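Local coordinates for protein N-acetyl-beta-D glucosaminidase (Rhizomucor miehei CAU432, PDB 4ZM6) that probably combines hydrolysis of terminal beta-linked N-acetylglucosamine with acetyl-CoA-dependent acetylation of glucosamine, using glycosidase and GCN5-related acetyltransferase regions of one chain, at residues Lys173-Ile178 against Cys224-Met229; Asn380-Arg385 against Arg511-Glu516; Gln577-Gln582 against Ala599-Val604; Asn684-Leu689 against Trp835-Asp840. All blocks are in the same frame, centred on the assembly; numbering follows the deposited sequence.

From the N terminus, contact 1 comes first: in the glycoside hydrolase family 3 barrel region it brings the entry to strand 178-181 against strand 227-230, closing a loop of 45 intervening residues. Contact 2 spans much more chain, tying the loop after edge strand 373-377 to the end of helix 503-513, with the other five strands of the mixed sheet in between along the chain. Contact 3 closes the shortest loop, laying the chain after helix 569-577 on strand 594-605 of the acetyl-CoA-binding region. Contact 4 joins the two N-acetyltransferase ranges through strands 686-692 and 830-836. All four run in series, none nested or crossed; contacts 3 and 4 approach closest, about 9 Å between nearest atoms.

Contact 1: Lys173-Ile178 against Cys224-Met229; sequences KVATSI and CPTSVM
T176 and T226 bring their side chains together at about a right angle, and the bond that joins them runs from the backbone N of T176 to T226 OG1, 3.2 Å long and almost straight at 176°. T226 can offer that oxygen because chi1 (47°) sets OG1 between its own N and carbonyl carbon, the crowded position. One residue on, S227 OG donates to T176 O, approaching at 133° to the C=O. S177 OG is modelled too near S227 OG for that pair to be trusted, but it also has a hydrogen bond with W129 NE1. I178 turns the contact apolar. Its side chain slants across both P225 and V228: CD1 rests on P225 CG at 3.8 Å, while CG1 meets V228 CG2, also at 3.8 Å. V166 of helix 155-171 and A216 of helix 211-217 pack around I178 and P225. In the main chain I178 pairs in parallel with V228, as M229 N donates to I178 O over 2.9 Å; the bond from I178 N to S227 O is weak. The chemistry divides along the chain: hydroxyls bind the backbone of T176 before regular pairing begins, and main-chain bonds take over where neighbouring parallel strands of the glycosidase barrel start. The buried N and O of T176 are thus both served by hydroxyls ahead of the strand pairing.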
# COMPACT_ATOMS: atom_id res chain seq x y z
N LYS A 173 -14.74 -26.09 2.45
CA LYS A 173 -15.24 -26.70 1.21
C LYS A 173 -16.60 -26.14 0.76
O LYS A 173 -17.47 -26.89 0.32
CB LYS A 173 -15.31 -28.23 1.36
N VAL A 174 -16.76 -24.82 0.87
CA VAL A 174 -17.98 -24.13 0.45
C VAL A 174 -17.61 -22.95 -0.44
O VAL A 174 -16.76 -22.14 -0.07
CB VAL A 174 -18.77 -23.62 1.67
CG1 VAL A 174 -19.92 -22.71 1.25
CG2 VAL A 174 -19.30 -24.78 2.50
N ALA A 175 -18.27 -22.83 -1.59
CA ALA A 175 -17.96 -21.77 -2.56
C ALA A 175 -18.42 -20.40 -2.07
O ALA A 175 -19.26 -20.31 -1.17
CB ALA A 175 -18.58 -22.09 -3.91
N THR A 176 -17.86 -19.34 -2.65
CA THR A 176 -18.17 -17.97 -2.22
C THR A 176 -18.50 -17.04 -3.37
O THR A 176 -18.26 -17.35 -4.54
CB THR A 176 -17.01 -17.36 -1.39
OG1 THR A 176 -15.80 -17.36 -2.16
CG2 THR A 176 -16.80 -18.13 -0.10
N SER A 177 -19.07 -15.89 -3.02
CA SER A 177 -19.39 -14.84 -3.96
C SER A 177 -19.25 -13.52 -3.25
O SER A 177 -20.05 -13.19 -2.37
CB SER A 177 -20.82 -14.99 -4.48
OG SER A 177 -20.98 -16.19 -5.21
N ILE A 178 -18.21 -12.77 -3.60
CA ILE A 178 -18.04 -11.43 -3.06
C ILE A 178 -19.01 -10.50 -3.79
O ILE A 178 -19.14 -10.56 -5.02
CB ILE A 178 -16.58 -10.93 -3.10
CG1 ILE A 178 -15.97 -11.06 -4.50
CG2 ILE A 178 -15.73 -11.72 -2.12
CD1 ILE A 178 -14.73 -10.22 -4.68
N CYS A 224 -8.62 -16.04 -2.05
CA CYS A 224 -9.16 -15.48 -3.29
C CYS A 224 -10.51 -16.13 -3.56
O CYS A 224 -10.62 -17.36 -3.50
CB CYS A 224 -8.22 -15.73 -4.47
SG CYS A 224 -8.84 -15.10 -6.04
N PRO A 225 -11.54 -15.32 -3.86
CA PRO A 225 -12.88 -15.89 -4.00
C PRO A 225 -13.05 -16.66 -5.30
O PRO A 225 -12.34 -16.39 -6.27
CB PRO A 225 -13.79 -14.67 -3.95
CG PRO A 225 -12.96 -13.57 -4.49
CD PRO A 225 -11.54 -13.87 -4.11
N THR A 226 -14.02 -17.57 -5.32
CA THR A 226 -14.23 -18.47 -6.44
C THR A 226 -15.28 -17.92 -7.39
O THR A 226 -15.36 -18.36 -8.54
CB THR A 226 -14.65 -19.87 -5.96
OG1 THR A 226 -15.69 -19.77 -4.98
CG2 THR A 226 -13.47 -20.61 -5.36
N SER A 227 -16.09 -16.97 -6.92
CA SER A 227 -17.02 -16.24 -7.77
C SER A 227 -17.20 -14.79 -7.32
O SER A 227 -16.89 -14.43 -6.18
CB SER A 227 -18.38 -16.94 -7.82
OG SER A 227 -19.20 -16.57 -6.73
N VAL A 228 -17.69 -13.96 -8.23
CA VAL A 228 -17.99 -12.56 -7.96
C VAL A 228 -19.42 -12.25 -8.40
O VAL A 228 -19.81 -12.61 -9.51
CB VAL A 228 -17.02 -11.62 -8.71
CG1 VAL A 228 -17.41 -10.16 -8.51
CG2 VAL A 228 -15.59 -11.86 -8.24
N MET A 229 -20.19 -11.59 -7.55
CA MET A 229 -21.57 -11.23 -7.88
C MET A 229 -21.69 -9.75 -8.24
O MET A 229 -21.20 -8.87 -7.52
CB MET A 229 -22.51 -11.56 -6.73
CG MET A 229 -23.98 -11.41 -7.07
SD MET A 229 -25.03 -11.50 -5.61
CE MET A 229 -24.94 -13.25 -5.26

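Contact 2: Asn380-Arg385 against Arg511-Glu516; sequences NTLPIR and RLIFGE
I384 and I513 lie side by side with their side chains pointing the same way, I384 CG1 resting on I513 CG2 at 3.7 Å. The end of I384 goes further and reaches F514: CD1 sits over one face of the ring, 4.1 Å from its centroid and 22° off the normal, displaced toward the CZ and CE2 rim. This CH-pi contact gives the isoleucine two neighbours at once. L382 CD2 meets the same methyl, I513 CG2, from a different direction at 3.9 Å, so both side chains of the loop pack on I513. F415 and L419 of helix 413-422, with L496 and W447 from the sheet, enclose this apolar group.

Outward from it, P383, which follows a cis peptide bond, lays its CB against G515 CA. The main chains are joined by one bond: I384 N donates to I513 O over 2.8 Å, nearly along the C=O axis. The outermost feature is a salt bridge within 511-516, from R511 NE to E516 OE2 at 3.1 Å, with the carboxylate oxygen in the guanidinium plane. Each charge has a second partner, D369 for R511 and R422 for E516.

E516 N bonds to R511 O and G515 N to L512 O, with G515 at positive phi as the C-prime residue. That is a Schellman motif, and I384 uses the I513 carbonyl at the end of helix 503-513, beside the mixed sheet of an alpha/beta domain consistent with the second domain of family 3 glycosidases.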
# COMPACT_ATOMS: atom_id res chain seq x y z
N ASN A 380 -22.38 8.82 33.01
CA ASN A 380 -22.01 7.53 33.58
C ASN A 380 -23.20 6.69 34.05
O ASN A 380 -23.09 5.92 35.00
CB ASN A 380 -20.99 7.70 34.72
CG ASN A 380 -19.61 8.07 34.21
OD1 ASN A 380 -18.85 7.22 33.76
ND2 ASN A 380 -19.28 9.36 34.29
N THR A 381 -24.33 6.83 33.36
CA THR A 381 -25.52 6.03 33.61
C THR A 381 -25.17 4.54 33.54
O THR A 381 -25.59 3.76 34.40
CB THR A 381 -26.61 6.34 32.57
OG1 THR A 381 -26.86 7.76 32.55
CG2 THR A 381 -27.91 5.61 32.89
N LEU A 382 -24.42 4.16 32.51
CA LEU A 382 -23.92 2.80 32.37
C LEU A 382 -22.62 2.64 33.13
O LEU A 382 -21.78 3.53 33.11
CB LEU A 382 -23.65 2.46 30.91
CG LEU A 382 -24.81 2.37 29.92
CD1 LEU A 382 -24.27 1.93 28.56
CD2 LEU A 382 -25.89 1.42 30.42
N PRO A 383 -22.43 1.49 33.81
CA PRO A 383 -23.39 0.40 33.92
C PRO A 383 -24.48 0.75 34.92
O PRO A 383 -24.22 1.52 35.84
CB PRO A 383 -22.54 -0.76 34.42
CG PRO A 383 -21.44 -0.12 35.19
CD PRO A 383 -21.20 1.23 34.56
N ILE A 384 -25.68 0.21 34.71
CA ILE A 384 -26.79 0.45 35.63
C ILE A 384 -26.78 -0.61 36.73
O ILE A 384 -26.46 -1.78 36.48
CB ILE A 384 -28.18 0.52 34.93
CG1 ILE A 384 -28.59 -0.82 34.31
CG2 ILE A 384 -28.18 1.60 33.87
CD1 ILE A 384 -30.06 -0.88 33.95
N ARG A 385 -27.09 -0.18 37.94
CA ARG A 385 -27.12 -1.06 39.09
C ARG A 385 -28.39 -0.75 39.86
O ARG A 385 -28.33 -0.20 40.96
CB ARG A 385 -25.89 -0.85 39.98
CG ARG A 385 -24.55 -1.00 39.27
CD ARG A 385 -23.45 -0.28 40.05
NE ARG A 385 -22.23 -0.09 39.27
CZ ARG A 385 -21.38 -1.06 38.94
NH1 ARG A 385 -21.62 -2.32 39.28
NH2 ARG A 385 -20.29 -0.76 38.24
N ARG A 511 -25.92 -7.57 29.00
CA ARG A 511 -24.72 -7.77 29.82
C ARG A 511 -23.90 -6.49 29.96
O ARG A 511 -23.41 -6.16 31.04
CB ARG A 511 -23.84 -8.87 29.23
CG ARG A 511 -24.51 -10.24 29.18
CD ARG A 511 -23.49 -11.33 28.96
NE ARG A 511 -22.73 -11.59 30.19
CZ ARG A 511 -21.52 -12.14 30.23
NH1 ARG A 511 -20.89 -12.51 29.12
NH2 ARG A 511 -20.93 -12.33 31.41
N LEU A 512 -23.77 -5.76 28.85
CA LEU A 512 -23.05 -4.49 28.82
C LEU A 512 -23.76 -3.45 29.68
O LEU A 512 -23.11 -2.74 30.46
CB LEU A 512 -22.93 -3.97 27.39
CG LEU A 512 -21.59 -3.38 26.96
CD1 LEU A 512 -21.75 -2.68 25.62
CD2 LEU A 512 -21.02 -2.43 28.00
N ILE A 513 -25.08 -3.38 29.55
CA ILE A 513 -25.89 -2.40 30.29
C ILE A 513 -25.81 -2.63 31.80
O ILE A 513 -25.70 -1.66 32.56
CB ILE A 513 -27.36 -2.40 29.78
CG1 ILE A 513 -27.43 -1.73 28.40
CG2 ILE A 513 -28.30 -1.68 30.75
CD1 ILE A 513 -28.71 -2.00 27.64
N PHE A 514 -25.83 -3.88 32.23
CA PHE A 514 -25.69 -4.20 33.66
C PHE A 514 -24.24 -4.35 34.13
O PHE A 514 -23.99 -4.78 35.25
CB PHE A 514 -26.51 -5.45 34.00
CG PHE A 514 -27.98 -5.21 34.00
CD1 PHE A 514 -28.70 -5.25 32.82
CD2 PHE A 514 -28.65 -4.89 35.18
CE1 PHE A 514 -30.06 -5.00 32.81
CE2 PHE A 514 -30.01 -4.64 35.18
CZ PHE A 514 -30.72 -4.69 33.99
N GLY A 515 -23.28 -3.99 33.28
CA GLY A 515 -21.88 -3.96 33.69
C GLY A 515 -21.22 -5.31 33.91
O GLY A 515 -20.17 -5.38 34.55
N GLU A 516 -21.81 -6.37 33.37
CA GLU A 516 -21.24 -7.71 33.49
C GLU A 516 -20.07 -7.86 32.54
O GLU A 516 -19.17 -8.66 32.77
CB GLU A 516 -22.29 -8.76 33.14
CG GLU A 516 -23.48 -8.79 34.08
CD GLU A 516 -24.53 -9.78 33.64
OE1 GLU A 516 -25.62 -9.80 34.27
OE2 GLU A 516 -24.28 -10.54 32.68

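Contact 3: Gln577-Gln582 against Ala599-Val604; sequences QRAKLQ and ATQIVV
K580 and I602 make the main-chain join between the loop 577-582 and strand 599-604: I602 N donates to K580 O over 3.2 Å at 158°, and the loop then turns through L581, whose phi is positive, bringing Q582 CA within 3.4 Å of T600 O. The Q601 side chain supplies the second bond. Chi1 (79°) sets its CG between the backbone N and the carbonyl carbon, and the chain runs extended from there until OE1 receives K580 N at 3.0 Å. The donor stands 20° out of the carbonyl plane of the amide. The same oxygen lies against A579, 3.7 Å from its CB. Q601 NE2 bonds to Q612 OE1 and to the carbonyl of Y653; with both ends of the amide engaged, its rotation is fixed. L581 comes at I602 obliquely, L581 CD1 3.9 Å from I602 CG2 and 3.6 Å from I602 O, while its CB also approaches that carbonyl oxygen. Strand 594-605 lies in the central sheet of the GNAT acetyltransferase fold, the T600 side chain about 9 Å from bound acetyl-CoA, between antiparallel strands 585-588 and 608-618. T600 pairs with K583 by a backbone bond, so the loop reaches the sheet just before strand 585-588. T600 and I602 touch helix 627-642, A579 and Q601 touch M614 on strand 608-618, and R578 reaches across to helix 736-745.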
# COMPACT_ATOMS: atom_id res chain seq x y z
N GLN A 577 16.93 -10.99 11.92
CA GLN A 577 17.47 -10.50 10.65
C GLN A 577 17.61 -11.59 9.59
O GLN A 577 17.51 -11.30 8.40
CB GLN A 577 18.79 -9.76 10.87
CG GLN A 577 18.71 -8.55 11.80
CD GLN A 577 17.47 -7.70 11.58
OE1 GLN A 577 16.68 -7.46 12.51
NE2 GLN A 577 17.28 -7.23 10.35
N ARG A 578 17.82 -12.84 10.00
CA ARG A 578 18.01 -13.96 9.07
C ARG A 578 16.71 -14.59 8.56
O ARG A 578 16.73 -15.44 7.67
CB ARG A 578 18.88 -15.05 9.71
CG ARG A 578 20.31 -14.64 10.02
CD ARG A 578 21.17 -14.43 8.78
NE ARG A 578 21.34 -15.64 7.96
CZ ARG A 578 22.25 -15.77 6.98
NH1 ARG A 578 23.09 -14.79 6.68
NH2 ARG A 578 22.32 -16.90 6.30
N ALA A 579 15.57 -14.20 9.14
CA ALA A 579 14.28 -14.74 8.74
C ALA A 579 14.02 -14.45 7.27
O ALA A 579 14.22 -13.33 6.82
CB ALA A 579 13.16 -14.15 9.59
N LYS A 580 13.58 -15.48 6.54
CA LYS A 580 13.32 -15.37 5.10
C LYS A 580 11.98 -14.71 4.85
O LYS A 580 11.01 -14.97 5.57
CB LYS A 580 13.31 -16.75 4.45
CG LYS A 580 14.67 -17.41 4.29
CD LYS A 580 14.57 -18.62 3.37
CE LYS A 580 15.91 -19.32 3.20
NZ LYS A 580 16.98 -18.43 2.67
N LEU A 581 11.90 -13.88 3.81
CA LEU A 581 10.66 -13.18 3.49
C LEU A 581 10.02 -12.69 4.77
O LEU A 581 8.83 -12.90 5.00
CB LEU A 581 9.70 -14.11 2.74
CG LEU A 581 10.21 -14.66 1.41
CD1 LEU A 581 9.21 -15.63 0.81
CD2 LEU A 581 10.52 -13.53 0.45
N GLN A 582 10.82 -12.04 5.60
CA GLN A 582 10.39 -11.68 6.93
C GLN A 582 9.30 -10.63 6.87
O GLN A 582 9.19 -9.89 5.90
CB GLN A 582 11.56 -11.14 7.76
CG GLN A 582 12.08 -9.77 7.33
CD GLN A 582 13.13 -9.24 8.29
OE1 GLN A 582 13.00 -8.15 8.83
NE2 GLN A 582 14.18 -10.03 8.50
N ALA A 599 7.03 -11.89 15.37
CA ALA A 599 8.00 -12.25 14.34
C ALA A 599 7.39 -13.28 13.41
O ALA A 599 6.52 -14.05 13.81
CB ALA A 599 9.26 -12.80 14.97
N THR A 600 7.90 -13.34 12.18
CA THR A 600 7.19 -13.94 11.06
C THR A 600 8.12 -14.17 9.86
O THR A 600 8.90 -13.30 9.51
CB THR A 600 6.00 -13.04 10.65
OG1 THR A 600 4.82 -13.50 11.30
CG2 THR A 600 5.76 -13.04 9.15
N GLN A 601 8.01 -15.35 9.25
CA GLN A 601 8.75 -15.66 8.03
C GLN A 601 7.93 -16.58 7.13
O GLN A 601 6.99 -17.22 7.59
CB GLN A 601 10.13 -16.26 8.36
CG GLN A 601 10.18 -17.73 8.75
CD GLN A 601 11.60 -18.31 8.65
OE1 GLN A 601 12.55 -17.62 8.31
NE2 GLN A 601 11.73 -19.60 8.95
N ILE A 602 8.28 -16.61 5.85
CA ILE A 602 7.61 -17.48 4.88
C ILE A 602 8.66 -18.33 4.18
O ILE A 602 9.65 -17.81 3.65
CB ILE A 602 6.80 -16.67 3.85
CG1 ILE A 602 5.57 -16.06 4.51
CG2 ILE A 602 6.35 -17.56 2.69
CD1 ILE A 602 4.85 -15.03 3.66
N VAL A 603 8.42 -19.64 4.17
CA VAL A 603 9.35 -20.61 3.60
C VAL A 603 8.59 -21.49 2.62
O VAL A 603 7.41 -21.77 2.81
CB VAL A 603 9.97 -21.48 4.72
CG1 VAL A 603 10.63 -22.74 4.15
CG2 VAL A 603 10.98 -20.67 5.51
N VAL A 604 9.28 -21.93 1.57
CA VAL A 604 8.69 -22.83 0.58
C VAL A 604 9.06 -24.29 0.88
O VAL A 604 10.24 -24.62 1.02
CB VAL A 604 9.15 -22.45 -0.84
CG1 VAL A 604 8.53 -23.40 -1.85
CG2 VAL A 604 8.77 -21.01 -1.15

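Contact 4: Asn684-Leu689 against Trp835-Asp840; sequences NLVHDL and WVELLD
H687 has L839 over one face of its imidazole: CD2 of the leucine stands 4.0 Å from the ring centroid, 19° off the normal and displaced toward the rim, the two side chains crossing at about a right angle. At the ring edge, in its plane, lies V836 O, 3.7 Å from H687 CD2. S852 holds the ring from ND1. The other flat group, the W835 indole, is met by V686 CG1 at its CD1, in an oblique approach; T652, R655 and P658 also touch it.

L689 and V836 meet at about a right angle, CD1 of the leucine 3.5 Å from V836 CG2. The other branch of L689, CD2, touches L839 CD1 at 3.8 Å, while V686 CG2 lies against the CG and CD of E837. Polar bonds set the backbones. V836 N donates to H687 O over 2.8 Å and V836 O takes H687 N, an antiparallel hydrogen-bonded pair. W835, at positive phi, also faces H687, making a G1 beta bulge; its N turns instead to D688 OD1 at 2.8 Å, nearly in line with the C-O bond. D688 OD2 is engaged by Y853 and Y832.

Strand 686-692 is flanked by 830-836 and 847-857, antiparallel to both, so a strand from the first acetyltransferase range is built into the sheet of the second. Past the bulge the chain swings through an inverse gamma turn centred on L838 into helix 839-843, whose Y842 packs on L689 and V836.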
# COMPACT_ATOMS: atom_id res chain seq x y z
N ASN A 684 0.81 -34.93 21.39
CA ASN A 684 2.09 -35.28 21.99
C ASN A 684 3.05 -34.10 22.00
O ASN A 684 2.83 -33.11 21.30
CB ASN A 684 2.73 -36.45 21.24
CG ASN A 684 2.97 -36.14 19.77
OD1 ASN A 684 4.05 -35.69 19.39
ND2 ASN A 684 1.96 -36.38 18.93
N LEU A 685 4.10 -34.21 22.80
CA LEU A 685 5.12 -33.16 22.91
C LEU A 685 6.31 -33.44 22.00
O LEU A 685 6.40 -34.50 21.37
CB LEU A 685 5.59 -33.01 24.36
CG LEU A 685 4.59 -32.45 25.37
CD1 LEU A 685 5.24 -32.31 26.73
CD2 LEU A 685 4.01 -31.11 24.93
N VAL A 686 7.20 -32.45 21.93
CA VAL A 686 8.43 -32.52 21.15
C VAL A 686 9.50 -31.91 22.05
O VAL A 686 9.21 -30.98 22.81
CB VAL A 686 8.25 -31.76 19.82
CG1 VAL A 686 9.50 -30.97 19.43
CG2 VAL A 686 7.86 -32.73 18.71
N HIS A 687 10.73 -32.42 21.95
CA HIS A 687 11.76 -32.12 22.95
C HIS A 687 13.08 -31.59 22.40
O HIS A 687 13.51 -31.96 21.30
CB HIS A 687 12.07 -33.39 23.75
CG HIS A 687 10.84 -34.12 24.21
ND1 HIS A 687 10.17 -33.79 25.37
CD2 HIS A 687 10.17 -35.15 23.66
CE1 HIS A 687 9.14 -34.60 25.52
NE2 HIS A 687 9.11 -35.43 24.50
N ASP A 688 13.71 -30.72 23.19
CA ASP A 688 15.13 -30.40 23.05
C ASP A 688 15.88 -31.19 24.12
O ASP A 688 15.44 -31.25 25.27
CB ASP A 688 15.39 -28.90 23.27
CG ASP A 688 15.01 -28.04 22.07
OD1 ASP A 688 14.60 -28.58 21.03
OD2 ASP A 688 15.11 -26.80 22.18
N LEU A 689 17.02 -31.78 23.74
CA LEU A 689 17.84 -32.56 24.66
C LEU A 689 19.12 -31.83 25.05
O LEU A 689 19.61 -31.00 24.29
CB LEU A 689 18.21 -33.90 24.02
CG LEU A 689 17.09 -34.68 23.34
CD1 LEU A 689 17.61 -36.01 22.83
CD2 LEU A 689 15.92 -34.92 24.29
N TRP A 835 14.73 -30.46 18.92
CA TRP A 835 13.53 -30.92 18.22
C TRP A 835 13.65 -32.39 17.83
O TRP A 835 13.83 -32.72 16.65
CB TRP A 835 13.27 -30.04 16.98
CG TRP A 835 11.95 -30.27 16.28
CD1 TRP A 835 11.06 -31.30 16.49
CD2 TRP A 835 11.39 -29.47 15.23
NE1 TRP A 835 9.98 -31.17 15.64
CE2 TRP A 835 10.16 -30.06 14.86
CE3 TRP A 835 11.81 -28.31 14.57
CZ2 TRP A 835 9.34 -29.53 13.86
CZ3 TRP A 835 10.99 -27.78 13.57
CH2 TRP A 835 9.77 -28.39 13.23
N VAL A 836 13.54 -33.27 18.82
CA VAL A 836 13.55 -34.71 18.60
C VAL A 836 12.56 -35.43 19.50
O VAL A 836 12.11 -34.88 20.52
CB VAL A 836 14.95 -35.33 18.80
CG1 VAL A 836 15.93 -34.80 17.76
CG2 VAL A 836 15.47 -35.07 20.22
N GLU A 837 12.23 -36.66 19.12
CA GLU A 837 11.23 -37.46 19.83
C GLU A 837 11.76 -38.80 20.35
O GLU A 837 11.31 -39.27 21.40
CB GLU A 837 10.03 -37.71 18.92
CG GLU A 837 9.44 -36.45 18.32
CD GLU A 837 8.05 -36.66 17.75
OE1 GLU A 837 7.89 -36.50 16.52
OE2 GLU A 837 7.13 -37.00 18.53
N LEU A 838 12.69 -39.42 19.63
CA LEU A 838 13.23 -40.73 20.02
C LEU A 838 14.18 -40.58 21.21
O LEU A 838 15.40 -40.66 21.06
CB LEU A 838 13.92 -41.40 18.82
CG LEU A 838 13.05 -42.19 17.82
CD1 LEU A 838 11.56 -41.90 17.91
CD2 LEU A 838 13.55 -41.97 16.39
N LEU A 839 13.60 -40.39 22.39
CA LEU A 839 14.36 -40.10 23.60
C LEU A 839 15.20 -41.27 24.09
O LEU A 839 16.26 -41.05 24.69
CB LEU A 839 13.42 -39.63 24.73
CG LEU A 839 13.16 -38.13 24.87
CD1 LEU A 839 13.13 -37.40 23.53
CD2 LEU A 839 11.87 -37.89 25.64
N ASP A 840 14.75 -42.49 23.83
CA ASP A 840 15.52 -43.68 24.21
C ASP A 840 16.76 -43.87 23.33
O ASP A 840 17.76 -44.44 23.78
CB ASP A 840 14.64 -44.94 24.17
CG ASP A 840 13.64 -44.99 25.32
OD1 ASP A 840 13.97 -44.46 26.41
OD2 ASP A 840 12.54 -45.56 25.14